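Putative peptide ABC-transport system periplasmic peptide-binding protein (Campylobacter jejuni, PDB 4OEV) binds nickel outside the cytoplasm, with oxalate found beside the metal, and probably delivers it to an ABC-type importer of the peptide/nickel class. Local coordinates at residues D309-S313 and A314-K318. Numbering follows the deposited sequence.
Sequences DLLVS and AGFKK
Helix 304-313 ends where Phe316 N reaches back to Leu311 O (3.0 Å), five residues earlier. Inside that bond, Gly315 N bonds Val312 O at 2.7 Å. Gly315 itself takes a positive phi of 100°; a side chain at that backbone angle would press on the carbonyl of Ala314, a strain that glycine avoids. Ala314 N continues the helical pattern to Leu310 O (2.9 Å) and adds a weak second bond to Leu311 O, the acceptor of the Phe316 bond. The return of the chain also sets Val312 CA against Phe316 O at 3.5 Å, an almost straight CA-H...O contact, and a water donates to both Phe316 O and Val312 O, tying the outgoing chain to the last turn.

Among the side chains, Phe316 and Leu311 carry the apolar contact, their CB atoms 4.4 Å apart. With CG anti to its own carbonyl carbon (chi1 -68°), the Phe316 ring turns an edge to Leu311 O, whose nearest ring atom is CD1 at 3.7 Å. Both residues are buried, and both continue onto Phe324 and Leu331 of the neighbouring strands. Ala314 CB lies 3.6 Å from Leu310 O, whereas the hydroxyl of Ser313 is hydrogen-bonded to Lys257 NZ of helix 256-265. Beyond the turn, Lys317 pairs through its backbone with Glu325, beginning the edge strand of a mixed sheet. The example is a Schellman motif, with the apolar contact between C3 (Leu311) and C'' (Phe316) that commonly accompanies it, here joining a helix to a strand at the periphery of a solute-binding protein, far from the nickel site.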
ATOM      1  N   ASP A 309     -12.647 -22.165  24.767  1.00 40.69           N
ATOM      2  CA  ASP A 309     -12.176 -23.544  24.747  1.00 45.93           C
ATOM      3  C   ASP A 309     -10.694 -23.617  24.316  1.00 43.76           C
ATOM      4  O   ASP A 309      -9.912 -24.421  24.851  1.00 42.11           O
ATOM      5  CB  ASP A 309     -13.039 -24.390  23.800  1.00 49.20           C
ATOM      6  CG  ASP A 309     -14.434 -24.622  24.328  1.00 54.40           C
ATOM      7  OD1 ASP A 309     -14.715 -24.221  25.480  1.00 53.94           O
ATOM      8  OD2 ASP A 309     -15.264 -25.185  23.577  1.00 59.47           O
ATOM      9  N   LEU A 310     -10.310 -22.757  23.375  1.00 39.89           N
ATOM     10  CA  LEU A 310      -8.945 -22.732  22.894  1.00 39.39           C
ATOM     11  C   LEU A 310      -7.996 -22.215  23.956  1.00 36.15           C
ATOM     12  O   LEU A 310      -6.871 -22.727  24.091  1.00 36.30           O
ATOM     13  CB  LEU A 310      -8.803 -21.855  21.639  1.00 38.46           C
ATOM     14  CG  LEU A 310      -9.164 -22.510  20.300  1.00 43.02           C
ATOM     15  CD1 LEU A 310      -9.331 -21.436  19.220  1.00 42.48           C
ATOM     16  CD2 LEU A 310      -8.079 -23.484  19.909  1.00 43.55           C
ATOM     17  N   LEU A 311      -8.402 -21.170  24.669  1.00 34.30           N
ATOM     18  CA  LEU A 311      -7.520 -20.628  25.710  1.00 34.62           C
ATOM     19  C   LEU A 311      -7.384 -21.659  26.887  1.00 40.01           C
ATOM     20  O   LEU A 311      -6.302 -21.811  27.457  1.00 38.11           O
ATOM     21  CB  LEU A 311      -8.030 -19.276  26.231  1.00 31.71           C
ATOM     22  CG  LEU A 311      -7.963 -18.112  25.227  1.00 30.67           C
ATOM     23  CD1 LEU A 311      -8.441 -16.840  25.890  1.00 31.70           C
ATOM     24  CD2 LEU A 311      -6.518 -17.898  24.715  1.00 28.82           C
ATOM     25  N   VAL A 312      -8.457 -22.364  27.233  1.00 41.95           N
ATOM     26  CA  VAL A 312      -8.333 -23.439  28.250  1.00 42.75           C
ATOM     27  C   VAL A 312      -7.300 -24.452  27.740  1.00 48.39           C
ATOM     28  O   VAL A 312      -6.292 -24.725  28.432  1.00 46.96           O
ATOM     29  CB  VAL A 312      -9.673 -24.111  28.516  1.00 42.69           C
ATOM     30  CG1 VAL A 312      -9.542 -25.390  29.393  1.00 45.99           C
ATOM     31  CG2 VAL A 312     -10.584 -23.121  29.218  1.00 42.74           C
ATOM     32  N   SER A 313      -7.469 -24.863  26.479  1.00 47.16           N
ATOM     33  CA  SER A 313      -6.579 -25.821  25.862  1.00 47.24           C
ATOM     34  C   SER A 313      -5.131 -25.356  25.857  1.00 45.39           C
ATOM     35  O   SER A 313      -4.229 -26.186  25.911  1.00 48.70           O
ATOM     36  CB  SER A 313      -7.030 -26.116  24.441  1.00 50.10           C
ATOM     37  OG  SER A 313      -6.143 -27.000  23.787  1.00 50.19           O
ATOM     38  N   ALA A 314      -4.900 -24.046  25.806  1.00 41.61           N
ATOM     39  CA  ALA A 314      -3.540 -23.521  25.790  1.00 40.89           C
ATOM     40  C   ALA A 314      -2.986 -23.403  27.189  1.00 39.55           C
ATOM     41  O   ALA A 314      -1.861 -22.953  27.382  1.00 40.41           O
ATOM     42  CB  ALA A 314      -3.462 -22.147  25.041  1.00 35.10           C
ATOM     43  N   GLY A 315      -3.783 -23.810  28.160  1.00 42.04           N
ATOM     44  CA  GLY A 315      -3.346 -23.903  29.544  1.00 44.94           C
ATOM     45  C   GLY A 315      -3.769 -22.745  30.427  1.00 43.63           C
ATOM     46  O   GLY A 315      -3.372 -22.701  31.586  1.00 41.82           O
ATOM     47  N   PHE A 316      -4.584 -21.834  29.886  1.00 42.04           N
ATOM     48  CA  PHE A 316      -5.077 -20.684  30.656  1.00 41.89           C
ATOM     49  C   PHE A 316      -6.325 -21.047  31.466  1.00 42.67           C
ATOM     50  O   PHE A 316      -7.069 -21.980  31.131  1.00 43.85           O
ATOM     51  CB  PHE A 316      -5.371 -19.473  29.730  1.00 39.27           C
ATOM     52  CG  PHE A 316      -4.150 -18.863  29.116  1.00 38.66           C
ATOM     53  CD1 PHE A 316      -3.648 -19.308  27.877  1.00 33.95           C
ATOM     54  CD2 PHE A 316      -3.485 -17.832  29.767  1.00 40.42           C
ATOM     55  CE1 PHE A 316      -2.527 -18.766  27.324  1.00 36.27           C
ATOM     56  CE2 PHE A 316      -2.335 -17.255  29.188  1.00 39.58           C
ATOM     57  CZ  PHE A 316      -1.859 -17.736  27.973  1.00 38.23           C
ATOM     58  N   LYS A 317      -6.545 -20.329  32.561  1.00 40.39           N
ATOM     59  CA  LYS A 317      -7.727 -20.570  33.401  1.00 39.62           C
ATOM     60  C   LYS A 317      -8.267 -19.231  33.864  1.00 40.14           C
ATOM     61  O   LYS A 317      -7.476 -18.380  34.251  1.00 41.69           O
ATOM     62  CB  LYS A 317      -7.359 -21.457  34.606  1.00 41.25           C
ATOM     63  CG  LYS A 317      -8.498 -21.620  35.647  1.00 58.20           C
ATOM     64  CD  LYS A 317      -8.023 -22.481  36.859  1.00 54.41           C
ATOM     65  CE  LYS A 317      -8.835 -22.166  38.127  1.00 62.03           C
ATOM     66  NZ  LYS A 317      -8.705 -20.731  38.579  1.00 63.44           N
ATOM     67  N   LYS A 318      -9.579 -19.012  33.785  1.00 44.64           N
ATOM     68  CA  LYS A 318     -10.173 -17.764  34.285  1.00 46.25           C
ATOM     69  C   LYS A 318      -9.939 -17.586  35.782  1.00 45.22           C
ATOM     70  O   LYS A 318     -10.248 -18.470  36.571  1.00 45.60           O
ATOM     71  CB  LYS A 318     -11.670 -17.716  33.977  1.00 44.63           C
ATOM     72  CG  LYS A 318     -11.968 -17.234  32.550  1.00 44.37           C
ATOM     73  CD  LYS A 318     -13.422 -16.861  32.381  1.00 46.75           C
ATOM     74  CE  LYS A 318     -13.781 -16.622  30.928  1.00 47.85           C
ATOM     75  NZ  LYS A 318     -15.070 -15.842  30.864  1.00 51.26           N
TER
HETATM   76  O   HOH W   1      -6.815 -24.695  31.651  1.00 59.42           O